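Xylulose kinase (PDB 3I8B) probably phosphorylates D-xylulose to D-xylulose 5-phosphate at the expense of ATP, as a member of the FGGY carbohydrate kinase family. Local coordinates at residues R4-K18 with D23-H37. Residues are numbered along the deposited sequence; the frame is centred on the assembly and turned at random.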
loop_
_atom_site.group_PDB
_atom_site.type_symbol
_atom_site.label_atom_id
_atom_site.label_comp_id
_atom_site.label_asym_id
_atom_site.label_seq_id
_atom_site.Cartn_x
_atom_site.Cartn_y
_atom_site.Cartn_z
ATOM N N ARG A 4 25.548 22.560 -1.756
ATOM C CA ARG A 4 24.536 21.874 -0.960
ATOM C C ARG A 4 24.008 20.604 -1.650
ATOM O O ARG A 4 23.592 20.635 -2.809
ATOM C CB ARG A 4 23.368 22.795 -0.629
ATOM C CG ARG A 4 22.090 22.003 -0.423
ATOM C CD ARG A 4 21.194 22.604 0.607
ATOM N NE ARG A 4 20.310 23.584 0.016
ATOM C CZ ARG A 4 19.142 23.938 0.540
ATOM N NH1 ARG A 4 18.718 23.371 1.665
ATOM N NH2 ARG A 4 18.402 24.854 -0.067
ATOM N N THR A 5 24.021 19.503 -0.912
ATOM C CA THR A 5 23.630 18.200 -1.447
ATOM C C THR A 5 22.112 18.017 -1.417
ATOM O O THR A 5 21.480 18.148 -0.376
ATOM C CB THR A 5 24.306 17.074 -0.673
ATOM O OG1 THR A 5 25.703 17.360 -0.584
ATOM C CG2 THR A 5 24.121 15.709 -1.394
ATOM N N LEU A 6 21.545 17.729 -2.583
ATOM C CA LEU A 6 20.109 17.607 -2.745
ATOM C C LEU A 6 19.775 16.191 -3.203
ATOM O O LEU A 6 20.563 15.563 -3.910
ATOM C CB LEU A 6 19.625 18.597 -3.806
ATOM C CG LEU A 6 19.736 20.099 -3.508
ATOM C CD1 LEU A 6 19.207 20.916 -4.694
ATOM C CD2 LEU A 6 18.969 20.448 -2.226
ATOM N N VAL A 7 18.615 15.700 -2.786
ATOM C CA VAL A 7 18.032 14.487 -3.345
ATOM C C VAL A 7 16.628 14.828 -3.846
ATOM O O VAL A 7 16.122 15.949 -3.638
ATOM C CB VAL A 7 17.948 13.313 -2.320
ATOM C CG1 VAL A 7 19.341 12.863 -1.881
ATOM C CG2 VAL A 7 17.112 13.703 -1.129
ATOM N N ALA A 8 15.995 13.867 -4.507
ATOM C CA ALA A 8 14.644 14.084 -5.005
ATOM C C ALA A 8 13.808 12.865 -4.683
ATOM O O ALA A 8 14.217 11.731 -4.941
ATOM C CB ALA A 8 14.661 14.344 -6.494
ATOM N N GLY A 9 12.653 13.106 -4.078
ATOM C CA GLY A 9 11.690 12.055 -3.817
ATOM C C GLY A 9 10.578 12.229 -4.825
ATOM O O GLY A 9 9.982 13.312 -4.939
ATOM N N VAL A 10 10.323 11.173 -5.588
ATOM C CA VAL A 10 9.238 11.175 -6.554
ATOM C C VAL A 10 8.107 10.319 -6.013
ATOM O O VAL A 10 8.338 9.208 -5.504
ATOM C CB VAL A 10 9.683 10.638 -7.934
ATOM C CG1 VAL A 10 8.542 10.721 -8.924
ATOM C CG2 VAL A 10 10.888 11.417 -8.451
ATOM N N ASP A 11 6.894 10.856 -6.106
ATOM C CA ASP A 11 5.689 10.146 -5.716
ATOM C C ASP A 11 4.762 10.034 -6.936
ATOM O O ASP A 11 4.077 10.988 -7.307
ATOM C CB ASP A 11 5.003 10.879 -4.565
ATOM C CG ASP A 11 3.602 10.360 -4.283
ATOM O OD1 ASP A 11 3.223 9.296 -4.817
ATOM O OD2 ASP A 11 2.875 11.023 -3.510
ATOM N N THR A 12 4.788 8.885 -7.595
ATOM C CA THR A 12 3.874 8.677 -8.712
ATOM C C THR A 12 2.668 7.868 -8.206
ATOM O O THR A 12 2.746 6.661 -7.998
ATOM C CB THR A 12 4.591 8.036 -9.915
ATOM O OG1 THR A 12 3.699 7.958 -11.029
ATOM C CG2 THR A 12 5.133 6.628 -9.576
ATOM N N SER A 13 1.567 8.567 -7.955
ATOM C CA SER A 13 0.366 7.951 -7.404
ATOM C C SER A 13 -0.659 7.786 -8.514
ATOM O O SER A 13 -0.431 8.213 -9.640
ATOM C CB SER A 13 -0.223 8.833 -6.299
ATOM O OG SER A 13 -0.692 10.073 -6.842
ATOM N N THR A 14 -1.794 7.160 -8.207
ATOM C CA THR A 14 -2.833 7.019 -9.209
ATOM C C THR A 14 -3.168 8.384 -9.817
ATOM O O THR A 14 -3.244 8.537 -11.042
ATOM C CB THR A 14 -4.075 6.347 -8.610
ATOM O OG1 THR A 14 -3.682 5.101 -8.012
ATOM C CG2 THR A 14 -5.117 6.088 -9.685
ATOM N N GLN A 15 -3.316 9.389 -8.963
ATOM C CA GLN A 15 -3.861 10.665 -9.410
ATOM C C GLN A 15 -2.875 11.649 -10.018
ATOM O O GLN A 15 -3.259 12.443 -10.885
ATOM C CB GLN A 15 -4.663 11.326 -8.291
ATOM C CG GLN A 15 -6.017 10.669 -8.108
ATOM C CD GLN A 15 -6.684 11.057 -6.806
ATOM O OE1 GLN A 15 -7.761 11.661 -6.801
ATOM N NE2 GLN A 15 -6.048 10.715 -5.689
ATOM N N SER A 16 -1.613 11.576 -9.597
ATOM C CA SER A 16 -0.638 12.569 -10.013
ATOM C C SER A 16 0.814 12.142 -9.764
ATOM O O SER A 16 1.085 11.131 -9.111
ATOM C CB SER A 16 -0.892 13.881 -9.263
ATOM O OG SER A 16 -0.511 13.763 -7.897
ATOM N N CYS A 17 1.736 12.945 -10.290
ATOM C CA CYS A 17 3.142 12.797 -9.988
ATOM C C CYS A 17 3.622 14.007 -9.176
ATOM O O CYS A 17 3.354 15.143 -9.536
ATOM C CB CYS A 17 3.952 12.679 -11.272
ATOM S SG CYS A 17 5.611 11.995 -10.999
ATOM N N LYS A 18 4.330 13.758 -8.086
ATOM C CA LYS A 18 4.919 14.846 -7.304
ATOM C C LYS A 18 6.425 14.681 -7.294
ATOM O O LYS A 18 6.922 13.553 -7.250
ATOM C CB LYS A 18 4.378 14.840 -5.880
ATOM C CG LYS A 18 2.906 15.231 -5.807
ATOM C CD LYS A 18 2.299 14.807 -4.499
ATOM C CE LYS A 18 0.853 15.274 -4.404
ATOM N NZ LYS A 18 0.207 14.564 -3.270
ATOM N N ASP A 23 16.661 18.689 0.813
ATOM C CA ASP A 23 17.979 18.734 1.437
ATOM C C ASP A 23 18.334 17.366 2.012
ATOM O O ASP A 23 17.609 16.830 2.852
ATOM C CB ASP A 23 17.976 19.796 2.531
ATOM C CG ASP A 23 19.343 20.015 3.137
ATOM O OD1 ASP A 23 19.819 19.130 3.870
ATOM O OD2 ASP A 23 19.934 21.076 2.876
ATOM N N ALA A 24 19.438 16.790 1.546
ATOM C CA ALA A 24 19.803 15.429 1.932
ATOM C C ALA A 24 20.068 15.327 3.432
ATOM O O ALA A 24 19.787 14.315 4.083
ATOM C CB ALA A 24 21.021 14.979 1.156
ATOM N N GLU A 25 20.610 16.390 3.993
ATOM C CA GLU A 25 20.994 16.349 5.394
ATOM C C GLU A 25 19.815 16.588 6.341
ATOM O O GLU A 25 19.729 15.953 7.394
ATOM C CB GLU A 25 22.110 17.355 5.639
ATOM C CG GLU A 25 22.680 17.362 7.027
ATOM C CD GLU A 25 23.828 18.339 7.108
ATOM O OE1 GLU A 25 23.605 19.479 7.571
ATOM O OE2 GLU A 25 24.936 17.977 6.662
ATOM N N THR A 26 18.905 17.483 5.960
ATOM C CA THR A 26 17.835 17.910 6.865
ATOM C C THR A 26 16.427 17.431 6.514
ATOM O O THR A 26 15.535 17.468 7.367
ATOM C CB THR A 26 17.750 19.447 6.941
ATOM O OG1 THR A 26 17.327 19.961 5.672
ATOM C CG2 THR A 26 19.109 20.043 7.326
ATOM N N GLY A 27 16.215 17.024 5.265
ATOM C CA GLY A 27 14.877 16.673 4.804
ATOM C C GLY A 27 14.047 17.882 4.401
ATOM O O GLY A 27 12.896 17.743 3.976
ATOM N N GLU A 28 14.624 19.076 4.537
ATOM C CA GLU A 28 13.920 20.314 4.193
ATOM C C GLU A 28 13.539 20.372 2.721
ATOM O O GLU A 28 14.324 19.991 1.848
ATOM C CB GLU A 28 14.770 21.545 4.532
ATOM C CG GLU A 28 14.697 21.959 5.981
ATOM C CD GLU A 28 15.463 23.242 6.250
ATOM O OE1 GLU A 28 15.203 24.246 5.542
ATOM O OE2 GLU A 28 16.326 23.239 7.163
ATOM N N LEU A 29 12.334 20.859 2.453
ATOM C CA LEU A 29 11.863 21.031 1.086
ATOM C C LEU A 29 12.630 22.190 0.469
ATOM O O LEU A 29 12.774 23.240 1.090
ATOM C CB LEU A 29 10.350 21.308 1.056
ATOM C CG LEU A 29 9.690 21.393 -0.324
ATOM C CD1 LEU A 29 8.247 20.896 -0.278
ATOM C CD2 LEU A 29 9.747 22.807 -0.870
ATOM N N VAL A 30 13.128 21.982 -0.744
ATOM C CA VAL A 30 13.905 22.993 -1.457
ATOM C C VAL A 30 13.091 23.451 -2.659
ATOM O O VAL A 30 12.836 24.638 -2.821
ATOM C CB VAL A 30 15.292 22.446 -1.863
ATOM C CG1 VAL A 30 16.082 23.460 -2.698
ATOM C CG2 VAL A 30 16.082 22.073 -0.615
ATOM N N ARG A 31 12.639 22.507 -3.481
ATOM C CA ARG A 31 11.701 22.827 -4.566
ATOM C C ARG A 31 10.638 21.735 -4.667
ATOM O O ARG A 31 10.831 20.626 -4.164
ATOM C CB ARG A 31 12.423 22.971 -5.904
ATOM C CG ARG A 31 13.698 23.805 -5.820
ATOM C CD ARG A 31 14.285 24.114 -7.196
ATOM N NE ARG A 31 14.861 22.936 -7.845
ATOM C CZ ARG A 31 16.134 22.546 -7.739
ATOM N NH1 ARG A 31 17.004 23.223 -6.986
ATOM N NH2 ARG A 31 16.538 21.461 -8.385
ATOM N N PHE A 32 9.524 22.046 -5.317
ATOM C CA PHE A 32 8.415 21.090 -5.449
ATOM C C PHE A 32 7.696 21.300 -6.769
ATOM O O PHE A 32 7.681 22.413 -7.307
ATOM C CB PHE A 32 7.443 21.251 -4.285
ATOM C CG PHE A 32 6.342 20.211 -4.248
ATOM C CD1 PHE A 32 5.086 20.488 -4.773
ATOM C CD2 PHE A 32 6.549 18.989 -3.635
ATOM C CE1 PHE A 32 4.069 19.541 -4.728
ATOM C CE2 PHE A 32 5.539 18.037 -3.578
ATOM C CZ PHE A 32 4.298 18.317 -4.124
ATOM N N GLY A 33 7.111 20.228 -7.296
ATOM C CA GLY A 33 6.372 20.295 -8.547
ATOM C C GLY A 33 5.418 19.117 -8.649
ATOM O O GLY A 33 5.639 18.071 -8.030
ATOM N N GLN A 34 4.354 19.279 -9.429
ATOM C CA GLN A 34 3.286 18.286 -9.451
ATOM C C GLN A 34 2.521 18.377 -10.770
ATOM O O GLN A 34 2.364 19.469 -11.333
ATOM C CB GLN A 34 2.341 18.515 -8.255
ATOM C CG GLN A 34 1.081 17.638 -8.242
ATOM C CD GLN A 34 0.195 17.885 -7.023
ATOM O OE1 GLN A 34 -1.019 17.676 -7.071
ATOM N NE2 GLN A 34 0.801 18.319 -5.927
ATOM N N ALA A 35 2.064 17.230 -11.267
ATOM C CA ALA A 35 1.269 17.181 -12.490
ATOM C C ALA A 35 0.250 16.057 -12.391
ATOM O O ALA A 35 0.465 15.091 -11.663
ATOM C CB ALA A 35 2.161 16.979 -13.697
ATOM N N LYS A 36 -0.848 16.186 -13.135
ATOM C CA LYS A 36 -1.981 15.267 -13.036
ATOM C C LYS A 36 -1.861 14.056 -13.941
ATOM O O LYS A 36 -1.346 14.152 -15.052
ATOM C CB LYS A 36 -3.288 15.991 -13.399
ATOM C CG LYS A 36 -3.714 17.063 -12.428
ATOM C CD LYS A 36 -4.414 16.465 -11.219
ATOM C CE LYS A 36 -5.231 17.524 -10.487
ATOM N NZ LYS A 36 -6.128 16.908 -9.472
ATOM N N HIS A 37 -2.367 12.924 -13.460
ATOM C CA HIS A 37 -2.598 11.743 -14.289
ATOM C C HIS A 37 -4.058 11.725 -14.731
ATOM O O HIS A 37 -4.916 12.261 -14.034
ATOM C CB HIS A 37 -2.312 10.458 -13.499
ATOM C CG HIS A 37 -0.871 10.254 -13.164
ATOM N ND1 HIS A 37 -0.450 9.470 -12.110
ATOM C CD2 HIS A 37 0.260 10.741 -13.741
ATOM C CE1 HIS A 37 0.869 9.478 -12.055
ATOM N NE2 HIS A 37 1.323 10.238 -13.042
HETATM O O HOH W 1 22.461 18.552 2.189
HETATM O O HOH W 2 4.113 9.872 -12.759
HETATM O O HOH W 3 -6.874 13.903 -8.128
#
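Backbone hydrogen bonds pair Cys17 with Ala35 in both directions: Cys17 N gives to Ala35 O at 2.8 Å, and Ala35 N returns to Cys17 O. Ser16–Lys36 and Lys18–Gln34 flank them as non-hydrogen-bonded antiparallel pairs, and His37 N reaches Gln15 O at 2.8 Å. Further polar bonds hold the imidazole of His37. Its ND1 gives a bond to Thr14 O at 3.1 Å, in the ring plane but above the Thr14 carbonyl plane, and a weak one (123°) to Ser13 O, while the backbone of Ser16 and Cys17 covers one ring face. Water 2 joins His37 NE2 to Thr12 OG1. Replacing the His37 imidazole by the methyl of an alanine is likely to leave the Ser13 and Thr14 carbonyls without this donor and open a gap against the Ser16–Cys17 backbone. These strands form the antiparallel edge of the N-terminal domain's sheet, in the order 29-36, 16-23, 6-12, as expected of the actin-like ATPase fold; Asp11, predicted to be important for activity, lies near the end of strand 6-12, just before the turn into 16-23. At the far end the bonding is ionic: Arg4 NH1 meets the anti lone pair of Asp23 OD2 at 2.9 Å and 165°, nearly in the guanidinium plane. Asp23 OD1 accepts from Thr26 N, an Asx motif, and Ala24 N binds Thr5 O. In van der Waals packing, Val30 CG2 lies over a guanidinium face of Arg4 and makes an apolar contact with Leu6 CD2 at 3.7 Å. Lys18, extended beyond CG, runs alongside Gln34 (CE to NE2 3.4 Å), bringing its NZ to a salt bridge with Glu459; its CG packs against Phe32 CZ at 3.8 Å.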